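Local structure of mevalonate diphosphate decarboxylase (Legionella pneumophila, 3LTO) at residues 17-22 with 203-208; 213-218 with 236-241; 24-29 with 162-167. The protein probably catalyses the ATP-dependent decarboxylation of mevalonate diphosphate to isopentenyl diphosphate, a step in isoprenoid biosynthesis. One frame throughout, in Å; residues are numbered along the deposited sequence.

Interaction 1 of 3, residues 17-22 with 203-208; sequences MGKKDE and PFYETR. With SO4 (sulfate ion), chain D; SO4 (sulfate ion), chain C.
Lys19 lays its aliphatic chain over one face of the Tyr205 ring. CE sits over that face, displaced toward the rim, in a CH-pi contact 4.0 Å from the ring centroid and 22° off the normal, while nearer the backbone Lys19 CG comes within 3.4 Å of Tyr205 OH. The chain runs extended as far as CE; the bend at chi4 (-59°) then takes NZ away from the ring toward its salt-bridge partner Asp28, with Ser209 as a second acceptor, so any cation-pi attraction to Tyr205 is long and weak. Further along, the selenomethionine Met17 meets Arg208 from the opposite direction. Its methyl CE is modelled 3.1 Å from Arg208 NE, oblique to the guanidinium group; so close an approach is doubtful and may partly reflect how the flexible end of Met17 was placed. Arg208 is bent at chi2 (54°), and beyond that bend its NH2 and NH1 reach Glu238 and Asp241 on helix 228-247; the same helix supplies Met242 and Leu245 to cover Met17.

Two loops meet here, one from the N-terminal and one from the C-terminal domain, across the cleft that holds the active site in GHMP-family enzymes. The second loop closes in a type I turn through the bond from Arg208 N to Tyr205 O, 2.9 Å, directly before helix 208-224. On the far side of 17-22 lie two sulfates, probably from the crystallisation liquor. Met17 N donates to O4 of the chain C sulfate at 2.8 Å, and Lys20 NZ to O4 of the chain D sulfate, also at 2.8 Å. Tyr16, Arg144, Gly148, Ser149 and Arg152 complete the two sites between them, consistent with a pocket suited to the phosphates of substrate or nucleotide.

Interaction 2 of 3, residues 213-218 with 236-241; sequences EANLKL and WHEFLD
Asn215 ND2 is gripped on two sides: it donates to Glu238 OE1 at 3.1 Å and to a water at 3.2 Å. The first bond is moderately bent (153° at the hydrogen) and meets Glu238 OE1 almost end-on, nearly in line with the CD-OE1 bond. Glu238 OE1 is tilted 16° out of the Asn215 amide plane, yet amide and carboxylate are turned 88° against each other, so the carboxylate stands crosswise to the amide. The water passes its own hydrogen on to Asp241 OD2, 2.9 Å away, and so links Asn215 to a second acid about one turn further along the partner helix. Helices 208-224 and 228-247 follow one another in the chain and run in roughly opposite directions as a helical hairpin of the C-terminal domain; their closest CA atoms within the two segments are those of Asn215 and Glu238, 7.1 Å apart. Ile234, a turn before Glu238, adds apolar cover against Asn215 and Leu218. Glu238 is held more strongly by Arg208 than by the amide, and its OE2 also accepts from Lys15 N. Asp241 has Arg211 beside Arg208, and these arginines probably keep the neighbouring carboxylates charged. On another side of helix 208-224, Glu213 and Leu216 pack on Gly310 of the second subunit, and Lys217 on its Asp306.

Interaction 3 of 3, residues 24-29 with 162-167; sequences SNLPDN and TGDKVS
The flat Gly163-Asp164 peptide is met from one side by both Leu26 and Pro27. Leu26 CD2 sits over its face, 3.8 Å from Gly163 C and 3.6 Å from Asp164 N, and also touches Asp164 CB at 3.4 Å. CD and CG of Pro27 come to the carbonyl oxygen: CD, well out of the carbonyl plane, lies 3.1 Å from Gly163 O, and CG follows at 3.4 Å. Trp161 and Tyr16 pack on the proline as well. Leu26 lies alongside Asp164, the two side chains pointing the same way. With chi1 at -63°, Leu26 CG stands opposite its own carbonyl carbon, and CD2 can reach over the peptide. The partner is the tip of a beta hairpin with a two-residue loop, joining strands 158-162 and 165-168 through a type II' turn. Gly163 takes the positive phi of that turn, and Thr162 and Lys165 close it with a pair of backbone bonds. Ser24 opens an ST turn, its OG accepting from Leu26 N at 3.3 Å. The hairpin tip also faces the second subunit, whose Asp313 accepts from Asp164 N and whose Ser184 packs on Leu26. No direct hydrogen bond joins the two segments; a water accepts from Gly163 N and donates only weakly to Pro27 O. Carbon atoms against a peptide thus carry the contact, with probably a mild attraction between the polarised CH2 of Pro27 and Gly163 O.

Overall arrangement
Interaction 1 is the hub. Its Lys19 NZ reaches Asp28 OD2 of interaction 3 at 2.6 Å, and Asp21 N probably bonds to Leu26 O at 2.8 Å, so the two halves of the loop 17-29 are tied together, one beside the sulfate sites and the other against the 162-167 hairpin. Toward the C-terminal domain, Arg208 joins interactions 1 and 2, its NH2 only 2.5 Å from Glu238 OE2. Centres of interactions 1 and 2 are 14 Å apart, those of 1 and 3 about 13 Å. Interactions 2 and 3, about 18 Å apart, touch where Glu213 packs on Asn29, and both border the second subunit.

Interaction 1 of 3, residues 17-22 with 203-208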
loop_
_atom_site.group_PDB
_atom_site.type_symbol
_atom_site.label_atom_id
_atom_site.label_comp_id
_atom_site.label_asym_id
_atom_site.label_seq_id
_atom_site.Cartn_x
_atom_site.Cartn_y
_atom_site.Cartn_z
HETATM N N MSE A 17 -1.402 3.429 -16.364
HETATM C CA MSE A 17 -0.658 4.268 -17.301
HETATM C C MSE A 17 0.762 4.664 -16.899
HETATM O O MSE A 17 1.341 5.585 -17.473
HETATM C CB MSE A 17 -1.463 5.536 -17.603
HETATM C CG MSE A 17 -1.153 6.151 -18.948
HETATM SE SE MSE A 17 -2.056 7.848 -19.193
HETATM C CE MSE A 17 -3.777 7.322 -18.545
ATOM N N GLY A 18 1.326 3.971 -15.922
ATOM C CA GLY A 18 2.673 4.292 -15.501
ATOM C C GLY A 18 2.774 5.621 -14.780
ATOM O O GLY A 18 3.869 6.135 -14.567
ATOM N N LYS A 19 1.632 6.193 -14.418
ATOM C CA LYS A 19 1.626 7.460 -13.705
ATOM C C LYS A 19 1.865 7.092 -12.242
ATOM O O LYS A 19 0.980 6.563 -11.573
ATOM C CB LYS A 19 0.273 8.162 -13.885
ATOM C CG LYS A 19 0.269 9.629 -13.470
ATOM C CD LYS A 19 -0.967 10.354 -13.975
ATOM C CE LYS A 19 -1.092 11.722 -13.324
ATOM N NZ LYS A 19 -1.173 11.620 -11.825
ATOM N N LYS A 20 3.067 7.361 -11.748
ATOM C CA LYS A 20 3.405 7.011 -10.372
ATOM C C LYS A 20 4.255 8.067 -9.681
ATOM O O LYS A 20 4.860 8.915 -10.333
ATOM C CB LYS A 20 4.149 5.673 -10.362
ATOM C CG LYS A 20 5.438 5.698 -11.178
ATOM C CD LYS A 20 6.121 4.342 -11.214
ATOM C CE LYS A 20 7.431 4.412 -11.992
ATOM N NZ LYS A 20 8.082 3.075 -12.147
ATOM N N ASP A 21 4.303 7.997 -8.355
ATOM C CA ASP A 21 5.078 8.937 -7.553
ATOM C C ASP A 21 6.570 8.665 -7.730
ATOM O O ASP A 21 7.026 7.525 -7.643
ATOM C CB ASP A 21 4.701 8.806 -6.076
ATOM C CG ASP A 21 5.345 9.875 -5.215
ATOM O OD1 ASP A 21 4.809 11.005 -5.170
ATOM O OD2 ASP A 21 6.392 9.582 -4.596
ATOM N N GLU A 22 7.329 9.728 -7.957
ATOM C CA GLU A 22 8.765 9.627 -8.177
ATOM C C GLU A 22 9.579 9.018 -7.036
ATOM O O GLU A 22 10.596 8.370 -7.278
ATOM C CB GLU A 22 9.315 11.016 -8.503
ATOM C CG GLU A 22 10.778 11.042 -8.877
ATOM C CD GLU A 22 11.215 12.409 -9.362
ATOM O OE1 GLU A 22 11.174 13.370 -8.559
ATOM O OE2 GLU A 22 11.591 12.522 -10.549
ATOM N N PRO A 203 -1.970 19.054 -21.209
ATOM C CA PRO A 203 -2.568 19.933 -20.200
ATOM C C PRO A 203 -3.542 19.181 -19.312
ATOM O O PRO A 203 -3.897 19.644 -18.235
ATOM C CB PRO A 203 -3.290 20.992 -21.037
ATOM C CG PRO A 203 -2.595 20.954 -22.344
ATOM C CD PRO A 203 -2.344 19.490 -22.561
ATOM N N PHE A 204 -3.977 18.015 -19.771
ATOM C CA PHE A 204 -4.936 17.212 -19.021
ATOM C C PHE A 204 -4.276 16.136 -18.167
ATOM O O PHE A 204 -4.951 15.435 -17.412
ATOM C CB PHE A 204 -5.929 16.558 -19.986
ATOM C CG PHE A 204 -6.565 17.525 -20.953
ATOM C CD1 PHE A 204 -7.203 18.674 -20.496
ATOM C CD2 PHE A 204 -6.534 17.280 -22.324
ATOM C CE1 PHE A 204 -7.803 19.566 -21.397
ATOM C CE2 PHE A 204 -7.131 18.166 -23.227
ATOM C CZ PHE A 204 -7.765 19.311 -22.762
ATOM N N TYR A 205 -2.961 16.009 -18.284
ATOM C CA TYR A 205 -2.231 15.001 -17.523
ATOM C C TYR A 205 -2.335 15.227 -16.018
ATOM O O TYR A 205 -2.623 14.308 -15.256
ATOM C CB TYR A 205 -0.766 14.991 -17.955
ATOM C CG TYR A 205 0.123 14.101 -17.121
ATOM C CD1 TYR A 205 0.720 14.578 -15.957
ATOM C CD2 TYR A 205 0.365 12.778 -17.493
ATOM C CE1 TYR A 205 1.538 13.767 -15.186
ATOM C CE2 TYR A 205 1.180 11.956 -16.727
ATOM C CZ TYR A 205 1.764 12.457 -15.575
ATOM O OH TYR A 205 2.578 11.657 -14.806
ATOM N N GLU A 206 -2.099 16.465 -15.607
ATOM C CA GLU A 206 -2.151 16.870 -14.206
ATOM C C GLU A 206 -3.413 16.405 -13.480
ATOM O O GLU A 206 -3.356 16.013 -12.311
ATOM C CB GLU A 206 -2.064 18.396 -14.133
ATOM C CG GLU A 206 -3.109 19.074 -15.037
ATOM C CD GLU A 206 -2.938 20.578 -15.122
ATOM O OE1 GLU A 206 -3.143 21.254 -14.092
ATOM O OE2 GLU A 206 -2.590 21.079 -16.218
ATOM N N THR A 207 -4.543 16.460 -14.177
ATOM C CA THR A 207 -5.839 16.078 -13.620
ATOM C C THR A 207 -6.312 14.666 -14.002
ATOM O O THR A 207 -7.435 14.266 -13.679
ATOM C CB THR A 207 -6.916 17.068 -14.085
ATOM O OG1 THR A 207 -6.925 17.109 -15.520
ATOM C CG2 THR A 207 -6.625 18.484 -13.538
ATOM N N ARG A 208 -5.448 13.924 -14.688
ATOM C CA ARG A 208 -5.756 12.569 -15.147
ATOM C C ARG A 208 -6.148 11.552 -14.055
ATOM O O ARG A 208 -7.102 10.782 -14.224
ATOM C CB ARG A 208 -4.566 12.060 -15.976
ATOM C CG ARG A 208 -4.538 10.575 -16.256
ATOM C CD ARG A 208 -5.817 10.058 -16.893
ATOM N NE ARG A 208 -5.885 8.613 -16.703
ATOM C CZ ARG A 208 -6.997 7.889 -16.742
ATOM N NH1 ARG A 208 -8.172 8.463 -16.973
ATOM N NH2 ARG A 208 -6.928 6.583 -16.516
HETATM S S SO4 D . 6.118 1.266 -14.587
HETATM O O1 SO4 D . 5.631 1.301 -13.201
HETATM O O2 SO4 D . 6.391 -0.121 -14.992
HETATM O O3 SO4 D . 5.095 1.839 -15.477
HETATM O O4 SO4 D . 7.354 2.062 -14.695
HETATM S S SO4 C . -2.333 -0.088 -17.695
HETATM O O1 SO4 C . -3.343 0.118 -16.644
HETATM O O2 SO4 C . -1.616 -1.334 -17.404
HETATM O O3 SO4 C . -3.014 -0.183 -18.994
HETATM O O4 SO4 C . -1.369 1.017 -17.739
#

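Interaction 2 of 3, residues 213-218 with 236-241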
loop_
_atom_site.group_PDB
_atom_site.type_symbol
_atom_site.label_atom_id
_atom_site.label_comp_id
_atom_site.label_asym_id
_atom_site.label_seq_id
_atom_site.Cartn_x
_atom_site.Cartn_y
_atom_site.Cartn_z
ATOM N N GLU A 213 -9.993 8.042 -10.873
ATOM C CA GLU A 213 -10.592 7.639 -9.604
ATOM C C GLU A 213 -12.100 7.819 -9.689
ATOM O O GLU A 213 -12.861 6.973 -9.218
ATOM C CB GLU A 213 -10.033 8.477 -8.449
ATOM C CG GLU A 213 -8.598 8.145 -8.041
ATOM C CD GLU A 213 -8.440 6.724 -7.503
ATOM O OE1 GLU A 213 -9.392 6.209 -6.879
ATOM O OE2 GLU A 213 -7.358 6.127 -7.687
ATOM N N ALA A 214 -12.526 8.923 -10.297
ATOM C CA ALA A 214 -13.949 9.204 -10.450
ATOM C C ALA A 214 -14.594 8.140 -11.341
ATOM O O ALA A 214 -15.733 7.735 -11.111
ATOM C CB ALA A 214 -14.156 10.600 -11.059
ATOM N N ASN A 215 -13.865 7.693 -12.360
ATOM C CA ASN A 215 -14.390 6.673 -13.260
ATOM C C ASN A 215 -14.429 5.314 -12.584
ATOM O O ASN A 215 -15.320 4.508 -12.850
ATOM C CB ASN A 215 -13.546 6.579 -14.530
ATOM C CG ASN A 215 -13.662 7.813 -15.391
ATOM O OD1 ASN A 215 -14.708 8.463 -15.419
ATOM N ND2 ASN A 215 -12.597 8.135 -16.118
ATOM N N LEU A 216 -13.455 5.065 -11.713
ATOM C CA LEU A 216 -13.375 3.804 -10.988
ATOM C C LEU A 216 -14.569 3.649 -10.052
ATOM O O LEU A 216 -15.156 2.573 -9.949
ATOM C CB LEU A 216 -12.077 3.741 -10.183
ATOM C CG LEU A 216 -11.881 2.524 -9.270
ATOM C CD1 LEU A 216 -12.067 1.222 -10.063
ATOM C CD2 LEU A 216 -10.481 2.586 -8.642
ATOM N N LYS A 217 -14.917 4.731 -9.365
ATOM C CA LYS A 217 -16.048 4.711 -8.449
ATOM C C LYS A 217 -17.318 4.411 -9.233
ATOM O O LYS A 217 -18.152 3.625 -8.792
ATOM C CB LYS A 217 -16.198 6.060 -7.733
ATOM C CG LYS A 217 -17.514 6.189 -6.966
ATOM C CD LYS A 217 -17.766 7.614 -6.478
ATOM C CE LYS A 217 -17.046 7.901 -5.174
ATOM N NZ LYS A 217 -17.615 7.120 -4.034
ATOM N N LEU A 218 -17.460 5.032 -10.402
ATOM C CA LEU A 218 -18.644 4.808 -11.231
ATOM C C LEU A 218 -18.669 3.381 -11.777
ATOM O O LEU A 218 -19.701 2.707 -11.747
ATOM C CB LEU A 218 -18.681 5.811 -12.391
ATOM C CG LEU A 218 -18.903 7.281 -12.016
ATOM C CD1 LEU A 218 -18.776 8.156 -13.252
ATOM C CD2 LEU A 218 -20.277 7.443 -11.390
ATOM N N TRP A 236 -15.326 3.422 -22.090
ATOM C CA TRP A 236 -15.175 4.163 -23.336
ATOM C C TRP A 236 -14.527 5.507 -23.011
ATOM O O TRP A 236 -13.519 5.897 -23.608
ATOM C CB TRP A 236 -16.559 4.365 -23.965
ATOM C CG TRP A 236 -16.590 4.969 -25.348
ATOM C CD1 TRP A 236 -16.746 6.289 -25.666
ATOM C CD2 TRP A 236 -16.547 4.259 -26.595
ATOM N NE1 TRP A 236 -16.812 6.444 -27.030
ATOM C CE2 TRP A 236 -16.691 5.214 -27.624
ATOM C CE3 TRP A 236 -16.400 2.906 -26.940
ATOM C CZ2 TRP A 236 -16.696 4.862 -28.980
ATOM C CZ3 TRP A 236 -16.405 2.554 -28.287
ATOM C CH2 TRP A 236 -16.554 3.531 -29.292
ATOM N N HIS A 237 -15.115 6.206 -22.046
ATOM C CA HIS A 237 -14.613 7.503 -21.619
ATOM C C HIS A 237 -13.184 7.380 -21.105
ATOM O O HIS A 237 -12.335 8.218 -21.402
ATOM C CB HIS A 237 -15.527 8.078 -20.529
ATOM C CG HIS A 237 -16.899 8.430 -21.018
ATOM N ND1 HIS A 237 -17.975 8.583 -20.171
ATOM C CD2 HIS A 237 -17.366 8.664 -22.267
ATOM C CE1 HIS A 237 -19.048 8.893 -20.879
ATOM N NE2 HIS A 237 -18.705 8.949 -22.154
ATOM N N GLU A 238 -12.923 6.319 -20.349
ATOM C CA GLU A 238 -11.600 6.082 -19.789
ATOM C C GLU A 238 -10.475 5.948 -20.833
ATOM O O GLU A 238 -9.479 6.672 -20.756
ATOM C CB GLU A 238 -11.643 4.847 -18.880
ATOM C CG GLU A 238 -10.284 4.361 -18.375
ATOM C CD GLU A 238 -9.695 5.216 -17.258
ATOM O OE1 GLU A 238 -10.271 6.271 -16.918
ATOM O OE2 GLU A 238 -8.641 4.821 -16.717
ATOM N N PHE A 239 -10.617 5.057 -21.815
ATOM C CA PHE A 239 -9.537 4.910 -22.790
ATOM C C PHE A 239 -9.406 6.106 -23.730
ATOM O O PHE A 239 -8.306 6.446 -24.166
ATOM C CB PHE A 239 -9.661 3.583 -23.571
ATOM C CG PHE A 239 -10.604 3.619 -24.748
ATOM C CD1 PHE A 239 -10.184 4.082 -25.991
ATOM C CD2 PHE A 239 -11.901 3.133 -24.622
ATOM C CE1 PHE A 239 -11.039 4.059 -27.094
ATOM C CE2 PHE A 239 -12.766 3.106 -25.715
ATOM C CZ PHE A 239 -12.333 3.570 -26.957
ATOM N N LEU A 240 -10.516 6.767 -24.027
ATOM C CA LEU A 240 -10.455 7.937 -24.895
ATOM C C LEU A 240 -9.723 9.067 -24.167
ATOM O O LEU A 240 -9.010 9.863 -24.782
ATOM C CB LEU A 240 -11.861 8.375 -25.318
ATOM C CG LEU A 240 -12.527 7.443 -26.341
ATOM C CD1 LEU A 240 -13.926 7.942 -26.695
ATOM C CD2 LEU A 240 -11.663 7.378 -27.589
ATOM N N ASP A 241 -9.878 9.110 -22.849
ATOM C CA ASP A 241 -9.214 10.113 -22.019
ATOM C C ASP A 241 -7.717 9.954 -22.228
ATOM O O ASP A 241 -7.017 10.889 -22.622
ATOM C CB ASP A 241 -9.543 9.867 -20.546
ATOM C CG ASP A 241 -8.942 10.915 -19.620
ATOM O OD1 ASP A 241 -8.098 11.721 -20.061
ATOM O OD2 ASP A 241 -9.314 10.927 -18.435
HETATM O O HOH W 1 -12.128 10.252 -18.445
#

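Interaction 3 of 3, residues 24-29 with 162-167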
loop_
_atom_site.group_PDB
_atom_site.type_symbol
_atom_site.label_atom_id
_atom_site.label_comp_id
_atom_site.label_asym_id
_atom_site.label_seq_id
_atom_site.Cartn_x
_atom_site.Cartn_y
_atom_site.Cartn_z
ATOM N N SER A 24 8.024 7.308 -3.872
ATOM C CA SER A 24 7.412 6.146 -3.225
ATOM C C SER A 24 7.128 5.041 -4.231
ATOM O O SER A 24 6.948 3.884 -3.859
ATOM C CB SER A 24 6.099 6.548 -2.560
ATOM O OG SER A 24 5.137 6.918 -3.535
ATOM N N ASN A 25 7.081 5.424 -5.503
ATOM C CA ASN A 25 6.808 4.523 -6.619
ATOM C C ASN A 25 5.381 3.973 -6.584
ATOM O O ASN A 25 5.057 3.004 -7.273
ATOM C CB ASN A 25 7.817 3.372 -6.652
ATOM C CG ASN A 25 7.980 2.779 -8.052
ATOM O OD1 ASN A 25 8.256 3.498 -9.013
ATOM N ND2 ASN A 25 7.819 1.464 -8.167
ATOM N N LEU A 26 4.531 4.606 -5.785
ATOM C CA LEU A 26 3.131 4.204 -5.671
ATOM C C LEU A 26 2.360 4.824 -6.844
ATOM O O LEU A 26 2.675 5.927 -7.281
ATOM C CB LEU A 26 2.551 4.709 -4.349
ATOM C CG LEU A 26 3.184 4.153 -3.070
ATOM C CD1 LEU A 26 2.804 5.027 -1.880
ATOM C CD2 LEU A 26 2.728 2.718 -2.862
ATOM N N PRO A 27 1.344 4.118 -7.367
ATOM C CA PRO A 27 0.564 4.650 -8.492
ATOM C C PRO A 27 -0.244 5.878 -8.090
ATOM O O PRO A 27 -0.769 5.941 -6.981
ATOM C CB PRO A 27 -0.328 3.472 -8.884
ATOM C CG PRO A 27 -0.548 2.765 -7.558
ATOM C CD PRO A 27 0.834 2.800 -6.939
ATOM N N ASP A 28 -0.340 6.854 -8.987
ATOM C CA ASP A 28 -1.100 8.062 -8.694
ATOM C C ASP A 28 -2.578 7.744 -8.584
ATOM O O ASP A 28 -3.328 8.430 -7.888
ATOM C CB ASP A 28 -0.838 9.125 -9.758
ATOM C CG ASP A 28 0.477 9.859 -9.529
ATOM O OD1 ASP A 28 1.340 9.343 -8.781
ATOM O OD2 ASP A 28 0.657 10.948 -10.104
ATOM N N ASN A 29 -3.007 6.698 -9.278
ATOM C CA ASN A 29 -4.393 6.295 -9.169
ATOM C C ASN A 29 -4.490 4.791 -9.254
ATOM O O ASN A 29 -3.578 4.123 -9.732
ATOM C CB ASN A 29 -5.285 6.969 -10.231
ATOM C CG ASN A 29 -4.856 6.670 -11.654
ATOM O OD1 ASN A 29 -4.198 7.491 -12.300
ATOM N ND2 ASN A 29 -5.231 5.495 -12.153
ATOM N N THR A 162 -4.460 -0.649 -5.733
ATOM C CA THR A 162 -4.625 0.633 -5.063
ATOM C C THR A 162 -3.442 0.801 -4.132
ATOM O O THR A 162 -3.180 -0.067 -3.309
ATOM C CB THR A 162 -5.913 0.674 -4.222
ATOM O OG1 THR A 162 -7.055 0.644 -5.082
ATOM C CG2 THR A 162 -5.954 1.936 -3.381
ATOM N N GLY A 163 -2.728 1.914 -4.256
ATOM C CA GLY A 163 -1.575 2.130 -3.404
ATOM C C GLY A 163 -0.538 1.050 -3.652
ATOM O O GLY A 163 -0.199 0.764 -4.805
ATOM N N ASP A 164 -0.031 0.437 -2.587
ATOM C CA ASP A 164 0.967 -0.613 -2.764
ATOM C C ASP A 164 0.370 -1.999 -2.579
ATOM O O ASP A 164 1.097 -2.968 -2.351
ATOM C CB ASP A 164 2.156 -0.422 -1.807
ATOM C CG ASP A 164 1.757 -0.500 -0.348
ATOM O OD1 ASP A 164 0.949 -1.387 0.001
ATOM O OD2 ASP A 164 2.263 0.313 0.454
ATOM N N LYS A 165 -0.954 -2.089 -2.687
ATOM C CA LYS A 165 -1.638 -3.368 -2.543
ATOM C C LYS A 165 -2.417 -3.744 -3.798
ATOM O O LYS A 165 -3.088 -2.909 -4.405
ATOM C CB LYS A 165 -2.599 -3.333 -1.353
ATOM C CG LYS A 165 -3.313 -4.656 -1.104
ATOM C CD LYS A 165 -4.524 -4.486 -0.203
ATOM C CE LYS A 165 -5.285 -5.796 -0.053
ATOM N NZ LYS A 165 -6.548 -5.610 0.711
ATOM N N VAL A 166 -2.313 -5.011 -4.184
ATOM C CA VAL A 166 -3.021 -5.527 -5.345
ATOM C C VAL A 166 -3.774 -6.765 -4.887
ATOM O O VAL A 166 -3.237 -7.588 -4.158
ATOM C CB VAL A 166 -2.056 -5.937 -6.479
ATOM C CG1 VAL A 166 -2.852 -6.433 -7.677
ATOM C CG2 VAL A 166 -1.181 -4.765 -6.866
ATOM N N SER A 167 -5.019 -6.899 -5.316
ATOM C CA SER A 167 -5.815 -8.052 -4.922
ATOM C C SER A 167 -6.859 -8.413 -5.951
ATOM O O SER A 167 -7.183 -7.623 -6.838
ATOM C CB SER A 167 -6.534 -7.780 -3.599
ATOM O OG SER A 167 -5.617 -7.595 -2.538
HETATM O O HOH W 2 -3.708 4.419 -5.928
#